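Local coordinates for flavoprotein (Thermotoga maritima, PDB 5V8S) that probably reduces dioxygen at a non-heme di-iron centre, using electrons relayed by FMN bound in a flavodoxin-like domain, at residues I46-S51 / V206-V211; V117-S122 / K136-V141; G184-E189 / E200-H205; S274-V279 / S328-E333; G359-A364 / F385-G390. The protein carries 1 engineered substitution. All coordinates share one frame; numbering follows the deposited sequence.

Interaction 1: residues I46-S51 / V206-V211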
# COMPACT_ATOMS: atom_id res chain seq x y z
N ILE A 46 11.80 -2.18 5.58
CA ILE A 46 13.07 -2.76 6.01
C ILE A 46 13.22 -2.66 7.52
O ILE A 46 14.05 -1.90 8.03
CB ILE A 46 14.28 -2.14 5.26
CG1 ILE A 46 14.30 -0.60 5.36
CG2 ILE A 46 14.27 -2.57 3.82
CD1 ILE A 46 15.72 -0.02 5.00
N PRO A 47 12.45 -3.44 8.29
CA PRO A 47 12.67 -3.48 9.74
C PRO A 47 14.09 -3.90 10.12
O PRO A 47 14.53 -3.59 11.24
CB PRO A 47 11.64 -4.51 10.23
CG PRO A 47 11.27 -5.29 9.02
CD PRO A 47 11.39 -4.36 7.85
N GLU A 48 14.81 -4.58 9.23
CA GLU A 48 16.17 -5.01 9.51
C GLU A 48 17.20 -3.91 9.33
O GLU A 48 18.37 -4.12 9.68
CB GLU A 48 16.55 -6.17 8.60
CG GLU A 48 16.65 -5.83 7.12
CD GLU A 48 15.36 -6.06 6.33
OE1 GLU A 48 14.26 -5.64 6.79
OE2 GLU A 48 15.45 -6.69 5.25
N GLY A 49 16.82 -2.76 8.75
CA GLY A 49 17.75 -1.67 8.57
C GLY A 49 18.66 -1.83 7.37
O GLY A 49 18.61 -2.80 6.60
N ILE A 50 19.54 -0.84 7.23
CA ILE A 50 20.52 -0.79 6.15
C ILE A 50 21.70 0.01 6.65
O ILE A 50 21.55 0.94 7.44
CB ILE A 50 19.90 -0.18 4.87
CG1 ILE A 50 20.82 -0.38 3.66
CG2 ILE A 50 19.55 1.31 5.10
CD1 ILE A 50 20.28 0.19 2.35
N SER A 51 22.90 -0.36 6.19
CA SER A 51 24.09 0.41 6.52
C SER A 51 24.44 1.33 5.35
O SER A 51 24.08 1.08 4.20
CB SER A 51 25.28 -0.48 6.87
OG SER A 51 25.89 -1.06 5.72
N VAL A 206 20.09 -9.55 0.65
CA VAL A 206 20.64 -9.07 -0.61
C VAL A 206 19.61 -9.21 -1.72
O VAL A 206 19.38 -8.28 -2.49
CB VAL A 206 21.94 -9.82 -0.95
CG1 VAL A 206 22.45 -9.41 -2.34
CG2 VAL A 206 22.98 -9.55 0.11
N THR A 207 18.92 -10.36 -1.77
CA THR A 207 17.89 -10.53 -2.79
C THR A 207 16.82 -9.45 -2.65
O THR A 207 16.37 -8.88 -3.64
CB THR A 207 17.26 -11.91 -2.66
OG1 THR A 207 18.29 -12.88 -2.84
CG2 THR A 207 16.19 -12.10 -3.72
N LYS A 208 16.39 -9.19 -1.41
CA LYS A 208 15.38 -8.16 -1.17
C LYS A 208 15.83 -6.80 -1.69
O LYS A 208 15.05 -6.07 -2.31
CB LYS A 208 15.09 -8.10 0.33
CG LYS A 208 13.92 -7.23 0.73
CD LYS A 208 13.78 -7.30 2.26
CE LYS A 208 12.73 -6.40 2.84
NZ LYS A 208 12.67 -6.55 4.32
N TYR A 209 17.10 -6.44 -1.43
CA TYR A 209 17.69 -5.20 -1.94
C TYR A 209 17.72 -5.18 -3.46
O TYR A 209 17.32 -4.20 -4.10
CB TYR A 209 19.10 -5.05 -1.36
CG TYR A 209 19.81 -3.83 -1.87
CD1 TYR A 209 19.63 -2.60 -1.25
CD2 TYR A 209 20.67 -3.89 -2.97
CE1 TYR A 209 20.27 -1.47 -1.71
CE2 TYR A 209 21.30 -2.77 -3.43
CZ TYR A 209 21.09 -1.56 -2.80
OH TYR A 209 21.72 -0.43 -3.28
N ILE A 210 18.20 -6.26 -4.08
CA ILE A 210 18.26 -6.31 -5.54
C ILE A 210 16.91 -6.03 -6.15
O ILE A 210 16.76 -5.20 -7.05
CB ILE A 210 18.80 -7.67 -6.02
CG1 ILE A 210 20.26 -7.85 -5.64
CG2 ILE A 210 18.65 -7.77 -7.53
CD1 ILE A 210 20.74 -9.29 -5.80
N VAL A 211 15.89 -6.77 -5.71
CA VAL A 211 14.59 -6.67 -6.37
C VAL A 211 13.99 -5.28 -6.15
O VAL A 211 13.53 -4.63 -7.10
CB VAL A 211 13.63 -7.78 -5.92
CG1 VAL A 211 12.28 -7.63 -6.63
CG2 VAL A 211 14.21 -9.18 -6.21
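E48 and K208 reach toward each other tip to tip, joining a type I beta turn, I46 to G49, to helix 196-214 of the metallo-beta-lactamase fold. K208 arrives straight: CG stands anti to the backbone N (chi1 -171°) and the chain stays extended out to NZ. E48 comes bent, its CG between the backbone N and the carbonyl carbon and its CD swung round by chi2 near -92°, a fold that turns the carboxylate to the incoming ammonium. NZ lies 2.9 Å from E48 OE2, on the syn lone pair, and makes a weaker bond of 3.1 Å to E48 OE1, a lopsided two-oxygen salt bridge. Both charges have further partners: E48 OE2 also bonds H205 ND1, while K208 NZ bridges to E312 and bonds the carbonyl of E45. Apolar atoms flank the lysine end, with I46 CG2 4.2 Å from K208 CE and P47 CD 4.3 Å from K208 NZ. Beyond the turn, which G49 N closes onto I46 O, strand 50-59 starts at I50 and carries the contact toward the metals. S51 O accepts a hydrogen bond from ND1 of the pocket residue H240, a second-shell link, and the side chain of Y209 comes within about 4 Å of the mu-oxo-diiron cluster. I50 sends its CD1 obliquely to the Y209 ring, 4.4 Å from CE1.

Interaction 2: residues V117-S122 / K136-V141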
# COMPACT_ATOMS: atom_id res chain seq x y z
N VAL A 117 39.05 20.18 -3.70
CA VAL A 117 39.45 18.79 -3.87
C VAL A 117 39.07 18.36 -5.27
O VAL A 117 38.22 18.98 -5.93
CB VAL A 117 38.80 17.87 -2.82
CG1 VAL A 117 39.34 18.16 -1.43
CG2 VAL A 117 37.31 18.05 -2.83
N GLU A 118 39.69 17.28 -5.74
CA GLU A 118 39.26 16.68 -7.00
C GLU A 118 38.09 15.74 -6.72
O GLU A 118 38.24 14.74 -6.02
CB GLU A 118 40.41 15.92 -7.65
CG GLU A 118 40.04 15.35 -8.99
CD GLU A 118 41.25 14.79 -9.72
OE1 GLU A 118 42.02 15.58 -10.32
OE2 GLU A 118 41.44 13.56 -9.68
N ILE A 119 36.91 16.10 -7.24
CA ILE A 119 35.70 15.28 -7.12
C ILE A 119 35.53 14.51 -8.43
O ILE A 119 35.42 15.12 -9.50
CB ILE A 119 34.47 16.14 -6.83
CG1 ILE A 119 34.70 16.97 -5.56
CG2 ILE A 119 33.21 15.27 -6.71
CD1 ILE A 119 33.56 17.95 -5.21
N ILE A 120 35.51 13.18 -8.37
CA ILE A 120 35.43 12.34 -9.56
C ILE A 120 34.05 11.70 -9.63
O ILE A 120 33.59 11.09 -8.65
CB ILE A 120 36.53 11.26 -9.55
CG1 ILE A 120 37.90 11.93 -9.64
CG2 ILE A 120 36.33 10.27 -10.70
CD1 ILE A 120 39.02 11.00 -9.33
N ALA A 121 33.42 11.79 -10.80
CA ALA A 121 32.11 11.18 -11.01
C ALA A 121 31.94 10.87 -12.49
O ALA A 121 32.72 11.30 -13.33
CB ALA A 121 30.99 12.11 -10.52
N SER A 122 30.88 10.14 -12.81
CA SER A 122 30.51 9.95 -14.20
C SER A 122 29.91 11.23 -14.78
O SER A 122 29.65 12.21 -14.07
CB SER A 122 29.49 8.82 -14.31
OG SER A 122 28.24 9.24 -13.78
N LYS A 136 29.89 22.20 -8.57
CA LYS A 136 30.16 22.41 -9.98
C LYS A 136 31.52 21.92 -10.45
O LYS A 136 31.65 21.48 -11.59
CB LYS A 136 30.04 23.90 -10.32
CG LYS A 136 28.62 24.44 -10.15
CD LYS A 136 28.42 25.80 -10.80
CE LYS A 136 26.94 26.19 -10.82
NZ LYS A 136 26.08 25.18 -11.52
N ASP A 137 32.54 21.96 -9.60
CA ASP A 137 33.89 21.65 -10.09
C ASP A 137 34.13 20.15 -9.93
O ASP A 137 34.77 19.68 -8.99
CB ASP A 137 34.94 22.53 -9.42
CG ASP A 137 34.94 23.97 -9.97
OD1 ASP A 137 34.50 24.19 -11.13
OD2 ASP A 137 35.38 24.89 -9.25
N VAL A 138 33.60 19.40 -10.89
CA VAL A 138 33.64 17.94 -10.86
C VAL A 138 34.41 17.44 -12.07
O VAL A 138 34.20 17.89 -13.20
CB VAL A 138 32.21 17.35 -10.83
CG1 VAL A 138 32.25 15.83 -10.94
CG2 VAL A 138 31.50 17.74 -9.57
N THR A 139 35.30 16.48 -11.83
CA THR A 139 36.07 15.82 -12.88
C THR A 139 35.30 14.60 -13.38
O THR A 139 35.05 13.66 -12.61
CB THR A 139 37.42 15.41 -12.29
OG1 THR A 139 38.14 16.58 -11.91
CG2 THR A 139 38.24 14.61 -13.30
N VAL A 140 34.95 14.59 -14.66
CA VAL A 140 34.20 13.50 -15.27
C VAL A 140 35.18 12.44 -15.76
O VAL A 140 36.13 12.76 -16.48
CB VAL A 140 33.34 14.01 -16.43
CG1 VAL A 140 32.76 12.86 -17.24
CG2 VAL A 140 32.23 14.88 -15.89
N VAL A 141 34.92 11.18 -15.41
CA VAL A 141 35.66 10.04 -15.93
C VAL A 141 34.78 9.28 -16.91
O VAL A 141 33.56 9.15 -16.71
CB VAL A 141 36.18 9.11 -14.82
CG1 VAL A 141 37.34 9.76 -14.06
CG2 VAL A 141 35.04 8.70 -13.87
O HOH W 1 37.18 18.04 -9.56
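The flat groups that meet between I119-A121 and T139-V141 are peptide units of two parallel strands, 118-121 and 138-140, in a beta-alpha-beta crossover of the metallo-beta-lactamase fold. T139 N bonds I119 O at 2.7 Å, A121 N bonds T139 O, and V141 N bonds A121 O at 3.0 Å. Beside these bonds, I120 CA and V140 CA make CA-H...O contacts with T139 O and A121 O. On the face shared by I119, A121 and V138, the connecting helix 123-133 covers V138, whose CG1 lies 3.9 Å from A121 CB and whose CG2 lies 4.1 Å from I119 CG2. I120 and T139 point to the other face; there I120 CG2 meets V141 CG1 at 3.5 Å, the two side chains crossing at about a right angle, and F156 of strand 152-158 packs on both, so this edge of the first sheet packs on strand 152-158 of the second. Toward the start of the pair a water stands between the strands: it accepts from I119 N, donates to D137 O and lies 2.9 Å from T139 OG1.

Interaction 3: residues G184-E189 / E200-H205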
# COMPACT_ATOMS: atom_id res chain seq x y z
N GLY A 184 23.24 -4.83 0.11
CA GLY A 184 22.10 -5.54 0.67
C GLY A 184 21.57 -4.78 1.86
O GLY A 184 22.24 -3.91 2.42
N TYR A 185 20.33 -5.11 2.25
CA TYR A 185 19.80 -4.67 3.52
C TYR A 185 20.39 -5.53 4.64
O TYR A 185 21.16 -6.45 4.39
CB TYR A 185 18.27 -4.80 3.53
CG TYR A 185 17.53 -3.99 2.49
CD1 TYR A 185 17.70 -2.61 2.39
CD2 TYR A 185 16.64 -4.60 1.62
CE1 TYR A 185 16.97 -1.86 1.45
CE2 TYR A 185 15.92 -3.87 0.69
CZ TYR A 185 16.09 -2.49 0.60
OH TYR A 185 15.37 -1.74 -0.32
N LEU A 186 20.00 -5.21 5.89
CA LEU A 186 20.42 -5.90 7.13
C LEU A 186 21.62 -5.20 7.76
O LEU A 186 22.47 -4.64 7.07
CB LEU A 186 20.74 -7.40 6.92
CG LEU A 186 20.89 -8.24 8.21
CD1 LEU A 186 19.59 -8.46 8.94
CD2 LEU A 186 21.54 -9.60 7.90
N LEU A 187 21.70 -5.27 9.09
CA LEU A 187 22.84 -4.74 9.83
C LEU A 187 23.61 -5.88 10.47
O LEU A 187 23.46 -6.12 11.68
CB LEU A 187 22.34 -3.78 10.90
CG LEU A 187 21.49 -2.62 10.37
CD1 LEU A 187 20.89 -1.83 11.54
CD2 LEU A 187 22.31 -1.74 9.43
N PRO A 188 24.43 -6.60 9.71
CA PRO A 188 25.07 -7.80 10.25
C PRO A 188 26.04 -7.46 11.36
O PRO A 188 26.61 -6.37 11.43
CB PRO A 188 25.80 -8.39 9.04
CG PRO A 188 25.25 -7.69 7.85
CD PRO A 188 24.82 -6.36 8.32
N GLU A 189 26.27 -8.45 12.21
CA GLU A 189 27.06 -8.28 13.42
C GLU A 189 28.56 -8.27 13.15
O GLU A 189 29.34 -8.28 14.11
CB GLU A 189 26.72 -9.41 14.41
CG GLU A 189 25.26 -9.92 14.34
CD GLU A 189 24.87 -10.75 15.56
OE1 GLU A 189 24.20 -11.80 15.39
OE2 GLU A 189 25.23 -10.37 16.70
N GLU A 200 24.95 -16.76 5.17
CA GLU A 200 23.71 -17.44 4.80
C GLU A 200 22.48 -16.65 5.23
O GLU A 200 21.49 -16.60 4.49
CB GLU A 200 23.67 -18.85 5.39
CG GLU A 200 24.66 -19.77 4.70
CD GLU A 200 24.74 -21.16 5.33
OE1 GLU A 200 23.72 -21.60 5.90
OE2 GLU A 200 25.81 -21.80 5.25
N ARG A 201 22.50 -16.05 6.42
CA ARG A 201 21.39 -15.22 6.86
C ARG A 201 21.30 -13.94 6.04
O ARG A 201 20.22 -13.37 5.90
CB ARG A 201 21.60 -14.91 8.34
CG ARG A 201 20.76 -13.89 8.95
CD ARG A 201 21.12 -13.73 10.44
NE ARG A 201 21.99 -14.80 10.95
CZ ARG A 201 23.08 -14.59 11.69
NH1 ARG A 201 23.44 -13.35 12.05
NH2 ARG A 201 23.81 -15.62 12.09
N TYR A 202 22.44 -13.45 5.52
CA TYR A 202 22.50 -12.16 4.84
C TYR A 202 21.95 -12.24 3.41
O TYR A 202 21.30 -11.30 2.95
CB TYR A 202 23.95 -11.68 4.84
CG TYR A 202 24.21 -10.39 4.08
CD1 TYR A 202 23.56 -9.21 4.41
CD2 TYR A 202 25.15 -10.35 3.05
CE1 TYR A 202 23.81 -8.04 3.73
CE2 TYR A 202 25.41 -9.17 2.35
CZ TYR A 202 24.72 -8.02 2.70
OH TYR A 202 24.99 -6.84 2.03
N LEU A 203 22.21 -13.32 2.69
CA LEU A 203 21.91 -13.32 1.26
C LEU A 203 20.44 -13.07 0.94
O LEU A 203 20.16 -12.36 -0.05
CB LEU A 203 22.47 -14.58 0.59
CG LEU A 203 23.99 -14.53 0.38
CD1 LEU A 203 24.51 -15.89 -0.01
CD2 LEU A 203 24.36 -13.51 -0.67
N PRO A 204 19.46 -13.58 1.68
CA PRO A 204 18.07 -13.22 1.37
C PRO A 204 17.81 -11.73 1.47
O PRO A 204 16.97 -11.20 0.74
CB PRO A 204 17.26 -14.03 2.39
CG PRO A 204 18.16 -15.19 2.74
CD PRO A 204 19.55 -14.64 2.70
N HIS A 205 18.51 -11.03 2.36
CA HIS A 205 18.40 -9.58 2.43
C HIS A 205 19.10 -8.89 1.26
O HIS A 205 18.73 -7.76 0.91
CB HIS A 205 18.91 -9.05 3.76
CG HIS A 205 18.16 -9.59 4.94
ND1 HIS A 205 17.00 -9.01 5.41
CD2 HIS A 205 18.38 -10.68 5.72
CE1 HIS A 205 16.54 -9.72 6.43
NE2 HIS A 205 17.36 -10.74 6.64
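L186 lies over one face of the H205 imidazole, and with Y202 these residues carry most of the buried surface. L186 CD1 makes a CH-pi contact, 4.0 Å from the ring centroid and 14° off the normal, while L186 CB rests 3.9 Å from H205 CG; the R201 carbonyl lies in plane at the ring's edge. The other methyl, L186 CD2, goes to the edge of the Y202 ring, 4.1 Å from CD1, so the leucine is wedged between two rings of helix 196-214. CG anti to the backbone N (chi1 176°) starts Y202 back toward the loop, where CE1 stands 3.2 Å from Y185 O, near the ring plane, and P188 CG touches CD1 obliquely; the hydroxyl beyond bonds L242 N. The helix is kinked at P204 and H205, and H205 O takes a weak bond of 3.4 Å from Y185 N. At the exposed end of the contact, E189 OE1 and R201 NH1 form only a long salt bridge, 3.8 Å. The loop, which follows strand 175-179 of the metallo-beta-lactamase fold, is thus held to the helix mainly by apolar and ring contacts. Y185 O is buried with no hydrogen-bond partner and faces a ring C-H instead, a polar cost within the contact. The carboxylate of E48 beside H205 could favour a protonated ring, though K208, paired with the same oxygen, would temper this.

Interaction 4: residues S274-V279 / S328-E333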
# COMPACT_ATOMS: atom_id res chain seq x y z
N SER A 274 -8.16 -11.87 0.38
CA SER A 274 -9.39 -12.53 0.77
C SER A 274 -10.19 -11.46 1.49
O SER A 274 -9.92 -11.16 2.66
CB SER A 274 -9.08 -13.74 1.63
OG SER A 274 -10.26 -14.40 1.99
N MET A 275 -11.13 -10.84 0.74
CA MET A 275 -11.95 -9.76 1.27
C MET A 275 -12.91 -10.27 2.33
O MET A 275 -13.18 -9.55 3.29
CB MET A 275 -12.74 -9.09 0.14
CG MET A 275 -11.91 -8.14 -0.75
SD MET A 275 -12.73 -7.46 -2.24
CE MET A 275 -13.94 -6.38 -1.48
N TYR A 276 -13.42 -11.51 2.17
CA TYR A 276 -14.41 -12.07 3.08
C TYR A 276 -14.16 -13.49 3.55
O TYR A 276 -14.91 -13.94 4.41
CB TYR A 276 -15.83 -12.07 2.47
CG TYR A 276 -16.20 -10.81 1.70
CD1 TYR A 276 -16.37 -9.60 2.34
CD2 TYR A 276 -16.38 -10.85 0.32
CE1 TYR A 276 -16.65 -8.46 1.64
CE2 TYR A 276 -16.68 -9.72 -0.40
CZ TYR A 276 -16.81 -8.52 0.27
OH TYR A 276 -17.11 -7.40 -0.46
N GLY A 277 -13.20 -14.22 2.99
CA GLY A 277 -12.97 -15.62 3.36
C GLY A 277 -13.22 -16.64 2.26
O GLY A 277 -12.72 -17.77 2.35
N PHE A 278 -13.90 -16.27 1.18
CA PHE A 278 -14.11 -17.21 0.08
C PHE A 278 -12.82 -17.49 -0.69
O PHE A 278 -12.56 -18.63 -1.07
CB PHE A 278 -15.20 -16.68 -0.83
CG PHE A 278 -16.54 -16.64 -0.17
CD1 PHE A 278 -17.28 -17.79 -0.03
CD2 PHE A 278 -17.03 -15.47 0.34
CE1 PHE A 278 -18.50 -17.77 0.59
CE2 PHE A 278 -18.28 -15.44 0.97
CZ PHE A 278 -19.00 -16.60 1.09
N VAL A 279 -12.01 -16.46 -0.94
CA VAL A 279 -10.71 -16.70 -1.58
C VAL A 279 -9.83 -17.55 -0.67
O VAL A 279 -9.18 -18.50 -1.13
CB VAL A 279 -10.05 -15.37 -1.96
CG1 VAL A 279 -8.67 -15.63 -2.51
CG2 VAL A 279 -10.89 -14.61 -2.98
N SER A 328 -9.68 -11.44 -5.35
CA SER A 328 -11.04 -10.97 -5.11
C SER A 328 -11.46 -9.97 -6.17
O SER A 328 -10.68 -9.10 -6.58
CB SER A 328 -11.14 -10.24 -3.77
OG SER A 328 -10.86 -11.08 -2.65
N THR A 329 -12.74 -10.01 -6.54
CA THR A 329 -13.27 -9.11 -7.54
C THR A 329 -14.57 -8.54 -6.99
O THR A 329 -14.54 -7.48 -6.36
CB THR A 329 -13.46 -9.83 -8.87
OG1 THR A 329 -14.39 -10.90 -8.70
CG2 THR A 329 -12.12 -10.38 -9.41
N TYR A 330 -15.70 -9.23 -7.18
CA TYR A 330 -17.01 -8.72 -6.77
C TYR A 330 -17.35 -7.46 -7.59
O TYR A 330 -17.60 -7.58 -8.79
CB TYR A 330 -17.07 -8.51 -5.25
CG TYR A 330 -16.66 -9.77 -4.48
CD1 TYR A 330 -17.57 -10.81 -4.31
CD2 TYR A 330 -15.37 -9.93 -3.96
CE1 TYR A 330 -17.21 -11.96 -3.63
CE2 TYR A 330 -15.00 -11.10 -3.28
CZ TYR A 330 -15.93 -12.10 -3.11
OH TYR A 330 -15.58 -13.27 -2.44
N GLU A 331 -17.32 -6.28 -6.96
CA GLU A 331 -17.65 -5.04 -7.66
C GLU A 331 -16.58 -4.57 -8.65
O GLU A 331 -16.90 -3.85 -9.61
CB GLU A 331 -17.94 -3.92 -6.64
CG GLU A 331 -16.71 -3.39 -5.87
CD GLU A 331 -16.29 -4.33 -4.72
OE1 GLU A 331 -16.90 -5.42 -4.60
OE2 GLU A 331 -15.37 -3.96 -3.94
N ALA A 332 -15.32 -4.96 -8.45
CA ALA A 332 -14.20 -4.46 -9.26
C ALA A 332 -13.33 -5.64 -9.66
O ALA A 332 -13.38 -6.70 -9.03
CB ALA A 332 -13.36 -3.45 -8.48
N GLU A 333 -12.51 -5.45 -10.69
CA GLU A 333 -11.64 -6.53 -11.15
C GLU A 333 -10.41 -6.68 -10.28
O GLU A 333 -9.92 -7.80 -10.10
CB GLU A 333 -11.21 -6.30 -12.61
CG GLU A 333 -12.27 -6.60 -13.67
CD GLU A 333 -12.74 -8.06 -13.67
OE1 GLU A 333 -12.05 -8.93 -13.09
OE2 GLU A 333 -13.81 -8.32 -14.27
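S328 OG sits between two flavodoxin-fold loops at the carboxyl ends of strands 267-273 and 322-327: it bonds D273 O, accepts a weak bond from M275 N at 3.4 Å, and is touched by V279 CG2 at 3.5 Å. In flavodoxins the first of these loops wraps the FMN phosphate and others at this end of the sheet flank the flavin, and the position of 274-279, running into helix 278-292, is consistent with that role. Y330, on a type II' turn from T329 to A332, receives Y276 in a T-shaped pair: the edge of Y276 points at the face of Y330, centroids 5.0 Å apart and planes at 71°, with Y276 CE2 over the centre of the Y330 ring. M275 CB covers one face of Y276. M275 SD packs 3.5 Å from S328 CB and makes an oblique Met-aromatic contact with Y330, 4.0 Å from CD2. The Y330 hydroxyl reaches F278 CB at 3.8 Å. The second subunit closes over this corner: its F132 meets F278 and packs on Y330, and the Y276 hydroxyl makes a weak bond to its E99, a residue of the di-iron pocket. Last comes M275 CE, swung out of the extended line by chi3 of 69°, which meets E331 OE2 tip to tip at 3.7 Å.

Interaction 5: residues G359-A364 / F385-G390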
# COMPACT_ATOMS: atom_id res chain seq x y z
N GLY A 359 -9.60 -16.66 -9.44
CA GLY A 359 -10.28 -15.38 -9.29
C GLY A 359 -11.77 -15.55 -9.15
O GLY A 359 -12.37 -16.45 -9.75
N VAL A 360 -12.37 -14.67 -8.34
CA VAL A 360 -13.81 -14.62 -8.20
C VAL A 360 -14.43 -14.08 -9.48
O VAL A 360 -13.87 -13.19 -10.13
CB VAL A 360 -14.15 -13.71 -7.01
CG1 VAL A 360 -15.62 -13.43 -6.97
CG2 VAL A 360 -13.67 -14.38 -5.71
N HIS A 361 -15.60 -14.60 -9.82
CA HIS A 361 -16.37 -14.09 -10.95
C HIS A 361 -17.28 -12.99 -10.41
O HIS A 361 -18.31 -13.26 -9.79
CB HIS A 361 -17.19 -15.20 -11.58
CG HIS A 361 -18.00 -14.76 -12.76
ND1 HIS A 361 -17.53 -13.84 -13.68
CD2 HIS A 361 -19.24 -15.11 -13.17
CE1 HIS A 361 -18.46 -13.64 -14.60
NE2 HIS A 361 -19.50 -14.40 -14.32
N GLY A 362 -16.89 -11.73 -10.66
CA GLY A 362 -17.62 -10.58 -10.18
C GLY A 362 -18.51 -9.97 -11.24
O GLY A 362 -18.77 -10.54 -12.31
N TRP A 363 -18.99 -8.78 -10.94
CA TRP A 363 -19.92 -8.07 -11.81
C TRP A 363 -19.35 -6.73 -12.25
O TRP A 363 -20.09 -5.76 -12.44
CB TRP A 363 -21.27 -7.91 -11.12
CG TRP A 363 -21.20 -7.23 -9.79
CD1 TRP A 363 -21.26 -5.90 -9.56
CD2 TRP A 363 -21.07 -7.85 -8.51
NE1 TRP A 363 -21.17 -5.64 -8.21
CE2 TRP A 363 -21.06 -6.83 -7.54
CE3 TRP A 363 -20.95 -9.18 -8.08
CZ2 TRP A 363 -20.96 -7.08 -6.18
CZ3 TRP A 363 -20.84 -9.43 -6.72
CH2 TRP A 363 -20.85 -8.39 -5.79
N ALA A 364 -18.04 -6.67 -12.40
CA ALA A 364 -17.39 -5.44 -12.79
C ALA A 364 -17.77 -5.08 -14.23
O ALA A 364 -17.97 -5.96 -15.06
CB ALA A 364 -15.88 -5.60 -12.69
N PHE A 385 -6.76 -20.15 -15.76
CA PHE A 385 -7.60 -19.39 -14.86
C PHE A 385 -8.64 -20.33 -14.25
O PHE A 385 -9.27 -21.11 -14.97
CB PHE A 385 -8.32 -18.26 -15.60
CG PHE A 385 -9.26 -17.49 -14.74
CD1 PHE A 385 -8.82 -16.41 -14.00
CD2 PHE A 385 -10.60 -17.86 -14.65
CE1 PHE A 385 -9.69 -15.70 -13.19
CE2 PHE A 385 -11.47 -17.15 -13.85
CZ PHE A 385 -11.01 -16.08 -13.11
N THR A 386 -8.80 -20.25 -12.93
CA THR A 386 -9.78 -21.06 -12.20
C THR A 386 -10.69 -20.15 -11.41
O THR A 386 -10.23 -19.28 -10.67
CB THR A 386 -9.08 -22.04 -11.25
OG1 THR A 386 -8.19 -22.89 -11.99
CG2 THR A 386 -10.08 -22.91 -10.52
N GLU A 387 -11.99 -20.37 -11.55
CA GLU A 387 -12.97 -19.54 -10.88
C GLU A 387 -13.03 -19.89 -9.39
O GLU A 387 -13.11 -21.07 -9.03
CB GLU A 387 -14.34 -19.75 -11.51
CG GLU A 387 -15.36 -18.78 -10.94
CD GLU A 387 -16.77 -18.95 -11.50
OE1 GLU A 387 -16.97 -19.79 -12.40
OE2 GLU A 387 -17.68 -18.24 -11.01
N ILE A 388 -13.03 -18.86 -8.55
CA ILE A 388 -13.27 -19.02 -7.12
C ILE A 388 -14.76 -18.88 -6.91
O ILE A 388 -15.32 -17.80 -7.12
CB ILE A 388 -12.48 -17.99 -6.30
CG1 ILE A 388 -10.97 -18.21 -6.46
CG2 ILE A 388 -12.91 -18.05 -4.82
CD1 ILE A 388 -10.12 -17.18 -5.76
N LYS A 389 -15.40 -19.96 -6.48
CA LYS A 389 -16.82 -19.99 -6.20
C LYS A 389 -17.03 -20.09 -4.70
O LYS A 389 -16.11 -20.35 -3.92
CB LYS A 389 -17.46 -21.18 -6.90
CG LYS A 389 -17.34 -21.14 -8.39
CD LYS A 389 -18.17 -22.23 -9.00
CE LYS A 389 -18.17 -22.17 -10.51
NZ LYS A 389 -19.16 -23.14 -11.06
N GLY A 390 -18.28 -19.89 -4.29
CA GLY A 390 -18.63 -20.06 -2.90
C GLY A 390 -19.01 -21.49 -2.60
O GLY A 390 -18.16 -22.40 -2.66
O HOH W 2 -17.12 -16.70 -8.75
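I388 packs against the backbone of G359 where two parallel strands, 354-360 and 381-388, of the flavodoxin sheet run side by side, joined by a beta-alpha-beta crossover through helix 371-376. Its CB is 3.8 Å from V360 CG2 and also faces G359 O. The branch CG2 meets the same valine methyl at 3.9 Å, whereas CG1, anti to the carbonyl carbon (chi1 -64°), turns to G359 N at 3.6 Å. CD1 ends 3.8 Å from G359 N, beside its CA, and helix 278-292 covers I388 and V360 with V279. The backbone bonds run from G359 N to T386 O and from I388 N to G359 O; the second is 2.8 Å, its donor rising 57° out of the carbonyl plane. On the other side of the glycine the F385 ring packs, CZ near G359 O. E387 runs extended to H361, its OE2 3.1 Å from H361 CB, with the carboxylate nearly perpendicular to the imidazole. Past the paired residues the strands part around a water, which accepts from H361 N and donates to E387 OE2 and, at 2.7 Å, to I388 O.

How the interactions relate
From the N terminus, interaction 1 opens first and closes a long loop, tying the start of strand 50-59 to helix 196-214. Two contacts nest inside it, one after the other: interaction 2, a short crossover at the far edge of the seven-stranded sheet, and interaction 3, which returns to the same helix. Interactions 1 and 3 touch on helix 196-214 and through L186 N to G49 O. In the flavodoxin part, interaction 4 joins the loops after strands 267-273 and 322-327; interaction 5, next in series, closes the beta-alpha-beta unit of strands 354-360 and 381-388. No loops cross. The centres of interactions 4 and 5 lie 8 Å apart, joined by T329 OG1 to V360 O and W363 N to Y330 O, and both border the second subunit.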